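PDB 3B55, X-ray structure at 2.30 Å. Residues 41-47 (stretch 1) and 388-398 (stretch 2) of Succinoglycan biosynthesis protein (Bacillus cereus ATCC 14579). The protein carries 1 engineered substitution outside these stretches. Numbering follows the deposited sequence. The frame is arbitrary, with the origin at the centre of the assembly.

Stretch 1 (41-47) QIAKWLE
Stretch 2, residues 388-398: RKANGVTKTWL

Residues 41-47 form part of a longer α-helix, with phi/psi values between -62/-44 and -86/-30 except at Ala43 (-63/-21). Backbone bonds run from Trp45 N to Gln41 O (3.1 Å) and from Leu46 N to Ile42 O (3.0 Å). The second stretch opens with the end of a 3-10 segment at Arg388 and Lys389 (-71/-16 and -98/3). It extends through Ala390 (-62/145) and Asn391 (-127/175), and turns at Gly392, whose positive phi (54/-148) by itself favours glycine. From Val393 onward the phi/psi values are helical, near -63/-38 through Trp397, and the turns are held by Trp397 N to Val393 O (2.8 Å) and Leu398 N to Thr394 O (3.0 Å). The two helix axes cross at -104° and approach to 9.3 Å. Such a steep crossing confines the close backbone approach to one point, where Ile42 CA lies 5.5 Å from Thr394 CA.

Ile42, Trp45, Thr394 and Trp397 direct their CA-to-CB bonds toward the opposing stretch and supply most of the 406 Å² buried between the two. No hydrogen bond crosses the contact, which is made chiefly by van der Waals packing, including two CH-pi contacts.

Ile42 (chi1 m, chi2 t) lies against Trp397 (chi1 t, chi2 78°). Its CD1 sits over one face of the indole, 3.6 Å from Trp397 CG, while Ile42 CG2 makes a CH-pi contact over the same ring system, 3.9 Å from the centroid of the Trp397 six-membered ring and 22° off its normal. Both methyl groups of Ile42 thus pack on one and the same face of the indole. Ile42 CG1 also reaches Val393 CG2 at 4.1 Å, extending the apolar patch toward the start of the second helix.

Trp45 (chi1 t, chi2 102°) spans both the helix and the loop before it. Thr394 (chi1 m) places OG1 over one face of the indole, 3.6 Å from Trp45 CG, and its CG2 makes an off-centre CH-pi contact, 4.2 Å from the centroid of the Trp45 six-membered ring. The far end of the indole packs against extended backbone: Trp45 CH2 is 3.3 Å from Ala390 CA and 3.7 Å from Ala390 CB, and Trp45 CZ2 is 3.3 Å from Asn391 N. Lys389 O lies at the ring edge, 4.2 Å from Trp45 CH2.

Leu46 (chi1 m, chi2 t) starts sideways, but its end comes nearer. Its CD2 stands 4.2 Å from Thr394 CG2, and its CD1 lies 4.4 Å from Trp397 CH2, a looser apolar contact that adds to the buried cluster.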

ATOM      1  N   GLN A  41      11.521  -9.053 -30.650  1.00 26.77           N
ATOM      2  CA  GLN A  41      12.057  -7.739 -30.999  1.00 28.21           C
ATOM      3  C   GLN A  41      11.691  -6.739 -29.907  1.00 27.63           C
ATOM      4  O   GLN A  41      12.448  -5.814 -29.601  1.00 26.76           O
ATOM      5  CB  GLN A  41      11.492  -7.261 -32.342  1.00 29.53           C
ATOM      6  CG  GLN A  41      11.968  -8.091 -33.517  1.00 40.51           C
ATOM      7  CD  GLN A  41      13.485  -8.096 -33.643  1.00 47.70           C
ATOM      8  OE1 GLN A  41      14.088  -7.109 -34.065  1.00 48.76           O
ATOM      9  NE2 GLN A  41      14.108  -9.207 -33.261  1.00 45.02           N
ATOM     10  N   ILE A  42      10.517  -6.933 -29.322  1.00 27.09           N
ATOM     11  CA  ILE A  42      10.053  -6.059 -28.255  1.00 25.35           C
ATOM     12  C   ILE A  42      11.031  -6.160 -27.085  1.00 24.26           C
ATOM     13  O   ILE A  42      11.414  -5.149 -26.501  1.00 19.14           O
ATOM     14  CB  ILE A  42       8.642  -6.472 -27.780  1.00 24.43           C
ATOM     15  CG1 ILE A  42       7.617  -6.159 -28.877  1.00 24.66           C
ATOM     16  CG2 ILE A  42       8.294  -5.760 -26.485  1.00 24.04           C
ATOM     17  CD1 ILE A  42       6.231  -6.724 -28.610  1.00 23.29           C
ATOM     18  N   ALA A  43      11.435  -7.390 -26.764  1.00 25.43           N
ATOM     19  CA  ALA A  43      12.361  -7.644 -25.663  1.00 26.61           C
ATOM     20  C   ALA A  43      13.725  -7.002 -25.903  1.00 29.64           C
ATOM     21  O   ALA A  43      14.489  -6.785 -24.961  1.00 28.64           O
ATOM     22  CB  ALA A  43      12.520  -9.139 -25.452  1.00 23.90           C
ATOM     23  N   LYS A  44      14.030  -6.710 -27.164  1.00 29.61           N
ATOM     24  CA  LYS A  44      15.298  -6.086 -27.511  1.00 31.62           C
ATOM     25  C   LYS A  44      15.176  -4.574 -27.390  1.00 27.88           C
ATOM     26  O   LYS A  44      16.152  -3.889 -27.090  1.00 32.07           O
ATOM     27  CB  LYS A  44      15.715  -6.476 -28.933  1.00 34.09           C
ATOM     28  CG  LYS A  44      16.154  -7.933 -29.070  1.00 39.19           C
ATOM     29  CD  LYS A  44      17.592  -8.017 -29.565  1.00 50.37           C
ATOM     30  CE  LYS A  44      18.216  -9.397 -29.327  1.00 57.77           C
ATOM     31  NZ  LYS A  44      18.155 -10.316 -30.502  1.00 57.43           N
ATOM     32  N   TRP A  45      13.974  -4.059 -27.624  1.00 28.53           N
ATOM     33  CA  TRP A  45      13.714  -2.625 -27.518  1.00 24.63           C
ATOM     34  C   TRP A  45      13.738  -2.278 -26.028  1.00 22.89           C
ATOM     35  O   TRP A  45      14.218  -1.216 -25.631  1.00 23.71           O
ATOM     36  CB  TRP A  45      12.339  -2.303 -28.106  1.00 24.07           C
ATOM     37  CG  TRP A  45      11.964  -0.849 -28.103  1.00 24.33           C
ATOM     38  CD1 TRP A  45      12.001   0.010 -29.168  1.00 27.19           C
ATOM     39  CD2 TRP A  45      11.468  -0.089 -26.992  1.00 21.94           C
ATOM     40  NE1 TRP A  45      11.551   1.256 -28.790  1.00 26.04           N
ATOM     41  CE2 TRP A  45      11.216   1.222 -27.460  1.00 20.31           C
ATOM     42  CE3 TRP A  45      11.206  -0.388 -25.648  1.00 27.68           C
ATOM     43  CZ2 TRP A  45      10.718   2.234 -26.631  1.00 21.75           C
ATOM     44  CZ3 TRP A  45      10.708   0.620 -24.819  1.00 23.44           C
ATOM     45  CH2 TRP A  45      10.469   1.914 -25.317  1.00 27.54           C
ATOM     46  N   LEU A  46      13.214  -3.192 -25.214  1.00 21.34           N
ATOM     47  CA  LEU A  46      13.174  -3.017 -23.765  1.00 21.25           C
ATOM     48  C   LEU A  46      14.586  -2.957 -23.197  1.00 22.03           C
ATOM     49  O   LEU A  46      14.861  -2.193 -22.272  1.00 21.12           O
ATOM     50  CB  LEU A  46      12.429  -4.179 -23.109  1.00 19.84           C
ATOM     51  CG  LEU A  46      10.947  -4.342 -23.432  1.00 16.62           C
ATOM     52  CD1 LEU A  46      10.454  -5.665 -22.880  1.00 19.99           C
ATOM     53  CD2 LEU A  46      10.161  -3.184 -22.848  1.00 16.85           C
ATOM     54  N   GLU A  47      15.475  -3.767 -23.761  1.00 23.01           N
ATOM     55  CA  GLU A  47      16.861  -3.824 -23.317  1.00 25.93           C
ATOM     56  C   GLU A  47      17.599  -2.516 -23.615  1.00 24.61           C
ATOM     57  O   GLU A  47      18.412  -2.050 -22.815  1.00 24.83           O
ATOM     58  CB  GLU A  47      17.570  -4.987 -24.010  1.00 25.56           C
ATOM     59  CG  GLU A  47      18.494  -5.773 -23.102  1.00 36.68           C
ATOM     60  CD  GLU A  47      18.823  -7.141 -23.660  1.00 42.08           C
ATOM     61  OE1 GLU A  47      17.907  -7.797 -24.203  1.00 48.78           O
ATOM     62  OE2 GLU A  47      19.989  -7.568 -23.542  1.00 45.29           O
ATOM     63  N   ARG A 388       5.767   5.031 -20.196  1.00 18.85           N
ATOM     64  CA  ARG A 388       5.120   6.143 -20.879  1.00 22.14           C
ATOM     65  C   ARG A 388       5.926   6.624 -22.082  1.00 20.94           C
ATOM     66  O   ARG A 388       5.405   7.336 -22.935  1.00 22.99           O
ATOM     67  CB  ARG A 388       4.924   7.306 -19.911  1.00 20.89           C
ATOM     68  CG  ARG A 388       4.019   6.995 -18.740  1.00 16.58           C
ATOM     69  CD  ARG A 388       4.143   8.075 -17.681  1.00 17.35           C
ATOM     70  NE  ARG A 388       5.531   8.215 -17.251  1.00 11.68           N
ATOM     71  CZ  ARG A 388       5.950   9.061 -16.313  1.00 14.88           C
ATOM     72  NH1 ARG A 388       5.084   9.853 -15.693  1.00 10.40           N
ATOM     73  NH2 ARG A 388       7.242   9.121 -16.005  1.00  6.09           N
ATOM     74  N   LYS A 389       7.192   6.227 -22.151  1.00 22.18           N
ATOM     75  CA  LYS A 389       8.064   6.641 -23.246  1.00 24.95           C
ATOM     76  C   LYS A 389       8.208   5.612 -24.371  1.00 25.51           C
ATOM     77  O   LYS A 389       8.955   5.832 -25.315  1.00 29.45           O
ATOM     78  CB  LYS A 389       9.453   6.983 -22.701  1.00 25.73           C
ATOM     79  CG  LYS A 389       9.495   8.179 -21.760  1.00 25.21           C
ATOM     80  CD  LYS A 389       9.261   9.499 -22.490  1.00 33.47           C
ATOM     81  CE  LYS A 389       9.676  10.681 -21.618  1.00 37.22           C
ATOM     82  NZ  LYS A 389       9.624  11.977 -22.350  1.00 49.67           N
ATOM     83  N   ALA A 390       7.493   4.495 -24.278  1.00 29.15           N
ATOM     84  CA  ALA A 390       7.575   3.450 -25.302  1.00 28.66           C
ATOM     85  C   ALA A 390       7.126   3.913 -26.696  1.00 28.83           C
ATOM     86  O   ALA A 390       6.210   4.721 -26.822  1.00 28.28           O
ATOM     87  CB  ALA A 390       6.762   2.247 -24.872  1.00 24.30           C
ATOM     88  N   ASN A 391       7.782   3.393 -27.735  1.00 31.84           N
ATOM     89  CA  ASN A 391       7.454   3.731 -29.125  1.00 35.96           C
ATOM     90  C   ASN A 391       7.224   2.448 -29.922  1.00 36.26           C
ATOM     91  O   ASN A 391       7.416   1.342 -29.416  1.00 38.79           O
ATOM     92  CB  ASN A 391       8.600   4.491 -29.816  1.00 35.01           C
ATOM     93  CG  ASN A 391       9.063   5.712 -29.040  1.00 42.74           C
ATOM     94  OD1 ASN A 391       8.263   6.572 -28.668  1.00 49.42           O
ATOM     95  ND2 ASN A 391      10.365   5.795 -28.797  1.00 47.22           N
ATOM     96  N   GLY A 392       6.814   2.612 -31.176  1.00 36.85           N
ATOM     97  CA  GLY A 392       6.581   1.477 -32.055  1.00 34.44           C
ATOM     98  C   GLY A 392       5.649   0.396 -31.550  1.00 34.51           C
ATOM     99  O   GLY A 392       4.705   0.663 -30.806  1.00 36.24           O
ATOM    100  N   VAL A 393       5.928  -0.835 -31.967  1.00 30.67           N
ATOM    101  CA  VAL A 393       5.124  -1.989 -31.590  1.00 28.34           C
ATOM    102  C   VAL A 393       5.111  -2.215 -30.080  1.00 27.32           C
ATOM    103  O   VAL A 393       4.133  -2.713 -29.528  1.00 24.42           O
ATOM    104  CB  VAL A 393       5.635  -3.267 -32.292  1.00 27.59           C
ATOM    105  CG1 VAL A 393       5.474  -3.122 -33.805  1.00 25.75           C
ATOM    106  CG2 VAL A 393       7.095  -3.502 -31.944  1.00 23.49           C
ATOM    107  N   THR A 394       6.198  -1.841 -29.413  1.00 25.95           N
ATOM    108  CA  THR A 394       6.294  -2.013 -27.969  1.00 25.68           C
ATOM    109  C   THR A 394       5.221  -1.194 -27.278  1.00 23.25           C
ATOM    110  O   THR A 394       4.652  -1.612 -26.274  1.00 23.00           O
ATOM    111  CB  THR A 394       7.663  -1.566 -27.435  1.00 25.57           C
ATOM    112  OG1 THR A 394       8.694  -2.306 -28.094  1.00 28.15           O
ATOM    113  CG2 THR A 394       7.753  -1.815 -25.941  1.00 26.55           C
ATOM    114  N   LYS A 395       4.959  -0.013 -27.823  1.00 23.50           N
ATOM    115  CA  LYS A 395       3.950   0.870 -27.273  1.00 21.96           C
ATOM    116  C   LYS A 395       2.577   0.225 -27.402  1.00 20.98           C
ATOM    117  O   LYS A 395       1.790   0.222 -26.459  1.00 20.70           O
ATOM    118  CB  LYS A 395       3.979   2.204 -28.016  1.00 24.69           C
ATOM    119  CG  LYS A 395       2.988   3.234 -27.515  1.00 32.33           C
ATOM    120  CD  LYS A 395       3.199   4.562 -28.227  1.00 36.25           C
ATOM    121  CE  LYS A 395       2.228   5.627 -27.740  1.00 44.09           C
ATOM    122  NZ  LYS A 395       2.573   6.974 -28.276  1.00 46.79           N
ATOM    123  N   THR A 396       2.304  -0.329 -28.578  1.00 21.61           N
ATOM    124  CA  THR A 396       1.027  -0.986 -28.866  1.00 20.36           C
ATOM    125  C   THR A 396       0.850  -2.223 -27.998  1.00 15.90           C
ATOM    126  O   THR A 396      -0.216  -2.464 -27.446  1.00 16.92           O
ATOM    127  CB  THR A 396       0.957  -1.425 -30.344  1.00 23.74           C
ATOM    128  OG1 THR A 396       1.192  -0.293 -31.192  1.00 22.58           O
ATOM    129  CG2 THR A 396      -0.410  -2.026 -30.659  1.00 22.02           C
ATOM    130  N   TRP A 397       1.911  -3.012 -27.903  1.00 15.51           N
ATOM    131  CA  TRP A 397       1.913  -4.236 -27.110  1.00 16.32           C
ATOM    132  C   TRP A 397       1.657  -3.932 -25.627  1.00 17.67           C
ATOM    133  O   TRP A 397       0.968  -4.687 -24.946  1.00 18.67           O
ATOM    134  CB  TRP A 397       3.260  -4.933 -27.301  1.00 14.49           C
ATOM    135  CG  TRP A 397       3.576  -5.999 -26.310  1.00 11.78           C
ATOM    136  CD1 TRP A 397       3.090  -7.276 -26.285  1.00  7.85           C
ATOM    137  CD2 TRP A 397       4.485  -5.891 -25.214  1.00  8.60           C
ATOM    138  NE1 TRP A 397       3.644  -7.970 -25.241  1.00  9.83           N
ATOM    139  CE2 TRP A 397       4.500  -7.141 -24.560  1.00 10.12           C
ATOM    140  CE3 TRP A 397       5.278  -4.852 -24.707  1.00 12.50           C
ATOM    141  CZ2 TRP A 397       5.294  -7.389 -23.436  1.00 14.74           C
ATOM    142  CZ3 TRP A 397       6.068  -5.095 -23.588  1.00 13.33           C
ATOM    143  CH2 TRP A 397       6.063  -6.355 -22.960  1.00 16.30           C
ATOM    144  N   LEU A 398       2.208  -2.821 -25.137  1.00 16.16           N
ATOM    145  CA  LEU A 398       2.024  -2.428 -23.746  1.00 14.26           C
ATOM    146  C   LEU A 398       0.586  -1.992 -23.457  1.00 17.23           C
ATOM    147  O   LEU A 398       0.156  -1.965 -22.299  1.00 17.13           O
ATOM    148  CB  LEU A 398       2.975  -1.286 -23.370  1.00 13.24           C
ATOM    149  CG  LEU A 398       4.437  -1.620 -23.073  1.00 20.03           C
ATOM    150  CD1 LEU A 398       5.212  -0.339 -22.814  1.00 19.96           C
ATOM    151  CD2 LEU A 398       4.519  -2.541 -21.863  1.00 19.25           C
TER